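Local coordinates for tryptophan synthase alpha chain (Campylobacter jejuni, PDB 3THA), which probably cleaves indoleglycerol phosphate by a retro-aldol reaction to indole and glyceraldehyde 3-phosphate, probably working within a tetramer of two alpha and two beta chains, at residues B[132-135]-B[136-140]; B[191-194]-B[195-199]. All coordinates share one frame; numbering follows the deposited sequence.

Interaction 1: residues B[132-135]-B[136-140]; sequences DLIK and ECERY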
loop_
_atom_site.group_PDB
_atom_site.type_symbol
_atom_site.label_atom_id
_atom_site.label_comp_id
_atom_site.label_asym_id
_atom_site.label_seq_id
_atom_site.Cartn_x
_atom_site.Cartn_y
_atom_site.Cartn_z
ATOM N N ASP B 132 -8.620 5.014 19.171
ATOM C CA ASP B 132 -10.049 5.212 18.995
ATOM C C ASP B 132 -10.721 4.051 18.294
ATOM O O ASP B 132 -11.864 3.729 18.624
ATOM C CB ASP B 132 -10.323 6.493 18.231
ATOM C CG ASP B 132 -10.086 7.712 19.069
ATOM O OD1 ASP B 132 -10.691 7.789 20.167
ATOM O OD2 ASP B 132 -9.298 8.586 18.644
ATOM N N LEU B 133 -10.023 3.417 17.341
ATOM C CA LEU B 133 -10.561 2.239 16.673
ATOM C C LEU B 133 -10.620 1.079 17.650
ATOM O O LEU B 133 -11.597 0.316 17.661
ATOM C CB LEU B 133 -9.709 1.853 15.458
ATOM C CG LEU B 133 -10.161 0.633 14.628
ATOM C CD1 LEU B 133 -11.583 0.786 14.131
ATOM C CD2 LEU B 133 -9.222 0.427 13.444
ATOM N N ILE B 134 -9.558 0.942 18.457
ATOM C CA ILE B 134 -9.479 -0.124 19.436
ATOM C C ILE B 134 -10.665 -0.026 20.388
ATOM O O ILE B 134 -11.258 -1.045 20.778
ATOM C CB ILE B 134 -8.176 -0.027 20.235
ATOM C CG1 ILE B 134 -7.001 -0.510 19.379
ATOM C CG2 ILE B 134 -8.278 -0.780 21.583
ATOM C CD1 ILE B 134 -5.601 -0.334 20.072
ATOM N N LYS B 135 -11.019 1.204 20.733
ATOM C CA LYS B 135 -12.076 1.428 21.680
ATOM C C LYS B 135 -13.362 0.863 21.112
ATOM O O LYS B 135 -14.046 0.079 21.771
ATOM C CB LYS B 135 -12.198 2.906 22.029
ATOM C CG LYS B 135 -12.119 3.174 23.516
ATOM C CD LYS B 135 -10.710 2.961 24.102
ATOM C CE LYS B 135 -10.699 3.125 25.647
ATOM N NZ LYS B 135 -9.395 2.681 26.247
ATOM N N GLU B 136 -13.666 1.210 19.870
ATOM C CA GLU B 136 -14.841 0.645 19.237
ATOM C C GLU B 136 -14.730 -0.857 19.044
ATOM O O GLU B 136 -15.705 -1.538 19.204
ATOM C CB GLU B 136 -15.167 1.337 17.931
ATOM C CG GLU B 136 -15.342 2.812 18.091
ATOM C CD GLU B 136 -16.429 3.142 19.068
ATOM O OE1 GLU B 136 -17.480 2.469 19.036
ATOM O OE2 GLU B 136 -16.239 4.072 19.875
ATOM N N CYS B 137 -13.560 -1.392 18.712
ATOM C CA CYS B 137 -13.472 -2.852 18.579
ATOM C C CYS B 137 -13.737 -3.590 19.916
ATOM O O CYS B 137 -14.538 -4.516 19.927
ATOM C CB CYS B 137 -12.178 -3.331 17.932
ATOM S SG CYS B 137 -11.886 -2.769 16.214
ATOM N N GLU B 138 -13.087 -3.208 21.021
ATOM C CA GLU B 138 -13.456 -3.803 22.332
ATOM C C GLU B 138 -14.973 -3.748 22.491
ATOM O O GLU B 138 -15.614 -4.741 22.845
ATOM C CB GLU B 138 -12.863 -3.047 23.533
ATOM C CG GLU B 138 -11.363 -3.130 23.777
ATOM C CD GLU B 138 -10.917 -2.167 24.928
ATOM O OE1 GLU B 138 -11.616 -2.075 25.988
ATOM O OE2 GLU B 138 -9.871 -1.492 24.766
ATOM N N ARG B 139 -15.536 -2.571 22.219
ATOM C CA ARG B 139 -16.968 -2.308 22.432
ATOM C C ARG B 139 -17.911 -3.302 21.728
ATOM O O ARG B 139 -18.963 -3.619 22.271
ATOM C CB ARG B 139 -17.319 -0.855 22.047
ATOM C CG ARG B 139 -18.828 -0.547 22.050
ATOM C CD ARG B 139 -19.170 0.905 21.702
ATOM N NE ARG B 139 -19.039 1.739 22.892
ATOM C CZ ARG B 139 -18.235 2.793 22.982
ATOM N NH1 ARG B 139 -17.521 3.189 21.932
ATOM N NH2 ARG B 139 -18.178 3.475 24.114
ATOM N N TYR B 140 -17.551 -3.763 20.527
ATOM C CA TYR B 140 -18.412 -4.675 19.757
ATOM C C TYR B 140 -17.853 -6.094 19.623
ATOM O O TYR B 140 -18.374 -6.905 18.851
ATOM C CB TYR B 140 -18.707 -4.085 18.375
ATOM C CG TYR B 140 -19.541 -2.828 18.426
ATOM C CD1 TYR B 140 -18.940 -1.572 18.314
ATOM C CD2 TYR B 140 -20.934 -2.891 18.602
ATOM C CE1 TYR B 140 -19.702 -0.393 18.355
ATOM C CE2 TYR B 140 -21.713 -1.723 18.663
ATOM C CZ TYR B 140 -21.089 -0.472 18.542
ATOM O OH TYR B 140 -21.835 0.700 18.595
#

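Interaction 2: residues B[191-194]-B[195-199]; sequences VKEI and RSFTN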
loop_
_atom_site.group_PDB
_atom_site.type_symbol
_atom_site.label_atom_id
_atom_site.label_comp_id
_atom_site.label_asym_id
_atom_site.label_seq_id
_atom_site.Cartn_x
_atom_site.Cartn_y
_atom_site.Cartn_z
ATOM N N VAL B 191 8.339 -16.963 15.985
ATOM C CA VAL B 191 7.149 -17.667 16.475
ATOM C C VAL B 191 7.280 -18.131 17.930
ATOM O O VAL B 191 6.434 -17.788 18.766
ATOM C CB VAL B 191 6.793 -18.857 15.533
ATOM C CG1 VAL B 191 5.918 -19.875 16.228
ATOM C CG2 VAL B 191 6.149 -18.332 14.239
ATOM N N LYS B 192 8.342 -18.882 18.229
ATOM C CA LYS B 192 8.687 -19.249 19.591
ATOM C C LYS B 192 8.632 -18.036 20.541
ATOM O O LYS B 192 8.039 -18.093 21.628
ATOM C CB LYS B 192 10.090 -19.863 19.602
ATOM C CG LYS B 192 10.441 -20.648 20.907
ATOM C CD LYS B 192 11.795 -21.308 20.879
ATOM C CE LYS B 192 11.728 -22.604 21.688
ATOM N NZ LYS B 192 13.019 -23.033 22.319
ATOM N N GLU B 193 9.236 -16.929 20.119
ATOM C CA GLU B 193 9.303 -15.722 20.916
ATOM C C GLU B 193 7.895 -15.195 21.208
ATOM O O GLU B 193 7.566 -14.892 22.357
ATOM C CB GLU B 193 10.167 -14.676 20.188
ATOM C CG GLU B 193 10.226 -13.321 20.863
ATOM C CD GLU B 193 11.127 -12.337 20.157
ATOM O OE1 GLU B 193 10.624 -11.305 19.695
ATOM O OE2 GLU B 193 12.343 -12.566 20.082
ATOM N N ILE B 194 7.065 -15.094 20.172
ATOM C CA ILE B 194 5.708 -14.629 20.336
ATOM C C ILE B 194 4.976 -15.589 21.252
ATOM O O ILE B 194 4.286 -15.155 22.186
ATOM C CB ILE B 194 4.970 -14.562 19.009
ATOM C CG1 ILE B 194 5.757 -13.711 18.023
ATOM C CG2 ILE B 194 3.567 -13.993 19.209
ATOM C CD1 ILE B 194 5.371 -13.890 16.584
ATOM N N ARG B 195 5.138 -16.889 21.004
ATOM C CA ARG B 195 4.495 -17.888 21.847
ATOM C C ARG B 195 4.740 -17.625 23.320
ATOM O O ARG B 195 3.814 -17.753 24.118
ATOM C CB ARG B 195 4.896 -19.317 21.473
ATOM C CG ARG B 195 3.778 -20.044 20.770
ATOM C CD ARG B 195 4.269 -21.067 19.760
ATOM N NE ARG B 195 3.229 -21.308 18.753
ATOM C CZ ARG B 195 3.366 -22.047 17.652
ATOM N NH1 ARG B 195 4.521 -22.661 17.371
ATOM N NH2 ARG B 195 2.327 -22.169 16.825
ATOM N N SER B 196 5.952 -17.224 23.698
ATOM C CA SER B 196 6.217 -17.029 25.112
ATOM C C SER B 196 5.554 -15.780 25.735
ATOM O O SER B 196 5.795 -15.487 26.903
ATOM C CB SER B 196 7.721 -17.019 25.380
ATOM O OG SER B 196 8.240 -15.701 25.281
ATOM N N PHE B 197 4.729 -15.069 24.961
ATOM C CA PHE B 197 4.031 -13.847 25.399
ATOM C C PHE B 197 2.502 -13.932 25.238
ATOM O O PHE B 197 1.736 -13.239 25.944
ATOM C CB PHE B 197 4.530 -12.638 24.603
ATOM C CG PHE B 197 5.989 -12.303 24.835
ATOM C CD1 PHE B 197 6.563 -12.428 26.108
ATOM C CD2 PHE B 197 6.776 -11.826 23.791
ATOM C CE1 PHE B 197 7.918 -12.133 26.338
ATOM C CE2 PHE B 197 8.128 -11.508 24.009
ATOM C CZ PHE B 197 8.706 -11.666 25.303
ATOM N N THR B 198 2.066 -14.733 24.262
ATOM C CA THR B 198 0.643 -14.948 24.013
ATOM C C THR B 198 0.301 -16.369 23.573
ATOM O O THR B 198 1.145 -17.119 23.056
ATOM C CB THR B 198 0.033 -13.943 23.004
ATOM O OG1 THR B 198 -1.396 -14.032 23.063
ATOM C CG2 THR B 198 0.510 -14.212 21.574
ATOM N N ASN B 199 -0.967 -16.710 23.781
ATOM C CA ASN B 199 -1.498 -18.012 23.414
ATOM C C ASN B 199 -2.309 -18.019 22.104
ATOM O O ASN B 199 -2.735 -19.091 21.635
ATOM C CB ASN B 199 -2.301 -18.551 24.593
ATOM C CG ASN B 199 -1.433 -18.717 25.838
ATOM O OD1 ASN B 199 -1.003 -19.822 26.155
ATOM N ND2 ASN B 199 -1.131 -17.599 26.519
#

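Interaction 1: residues B[132-135]-B[136-140]
L133 and C137, one turn apart on helix 131-140, turn their side chains to the barrel side of the helix, and the thiol SG lies 4.1 Å from both CG and CD1 of L133. The first torsions bring them together: L133 carries CG anti to its own N (chi1 -179°), whereas C137 has SG beside its N (chi1 -62°), leaning back over the preceding turn. Both residues are buried against L120 of strand 117-121 and L144 of strand 143-148, the two strands that this helix connects in a beta-alpha-beta unit of the TIM barrel.

On a more exposed flank, I134 and E138 cross obliquely. The extended carboxylate arm of E138 passes the branch methyl of I134, with OE2 3.6 Å from CG2. K135 is bent at its second torsion, and its NZ stays 4.5 Å from E138 OE2, too far for a salt bridge.

The firm ion pair lies on another flank, where E136 folds back at chi2 and R139 bends at its third torsion. R139 NH1 donates to E136 OE1 at 3.0 Å, approaching from the syn side, 28° out of the carboxylate plane, and is 2.6 Å from E136 OE2. E136 CD lies at the guanidinium edge, in its plane.

Main-chain bonds from C137 N to L133 O (2.8 Å) and from E138 N to I134 O (2.8 Å) fix the helical spacing. E106 of helix 105-114 sits close to E136 OE1 and forms a long, weak ion pair with R139 NH1. The arginine's positive charge therefore probably eases the crowding of two carboxylates, while C137 packs with L120 and L144 on the barrel side.

Interaction 2: residues B[191-194]-B[195-199]
V191 and R195 lie side by side at the C-terminal end of helix 180-195, in the outer helical layer of the TIM barrel, where the chain turns toward strand 202-205. Methyl CG1 of V191 covers one face of the R195 guanidinium off-centre, 3.3 Å from NH1. The partner that positions this arginine head is D222, salt-bridged to NH2.

One turn on, I194 and T198 also run alongside each other, their CG2 methyls 3.9 Å apart, and both rest on I168 of strand 168-171. E193 and F197 meet at a slant: E193 CG is 4.2 Å from ring atom CE2, and the carboxylate and ring planes are 53° apart. E193 OE1 is engaged by K190, while the phenyl group leans on K158 and V161 of helix 154-161, so that neighbouring helix supports the ring.

Behind these side chains, two carbonyls of the last turn, E193 O and I194 O, each take two donors as the helix ends. The regular bond from R195 N to V191 O measures 2.7 Å. E193 O then receives the hydroxyl OG of S196 at 3.1 Å, besides a weak bond from S196 N; the hydroxyl is brought back toward the helix by a chi1 of 90°, between the backbone N and the carbonyl carbon.

The next carbonyl, I194 O, has two donors arriving from clearly different directions: T198 N at 3.1 Å, nearly in line with the C=O bond, and F197 N at 2.8 Å, 46° above the carbonyl plane.

Overall arrangement
Both contacts are local, lie in the outer layer of helices around the same eight-stranded barrel, and are partly buried, about 20 Å from the chain centre. Their centres are 24 Å apart and their nearest atoms about 15 Å; they do not touch, and they lie on different helices, 131-140 and 180-195. Interaction 1 follows a helix between the fourth and fifth strands, with regular main-chain bonds and a charged pair on the flank toward helix 105-114. Interaction 2 lies where a helix ends ahead of the seventh strand, and there shared carbonyls and a serine hydroxyl do more of the work. In each, aliphatic residues face the barrel strands; the arginine of interaction 1 pairs locally, that of interaction 2 with a residue beyond its segments.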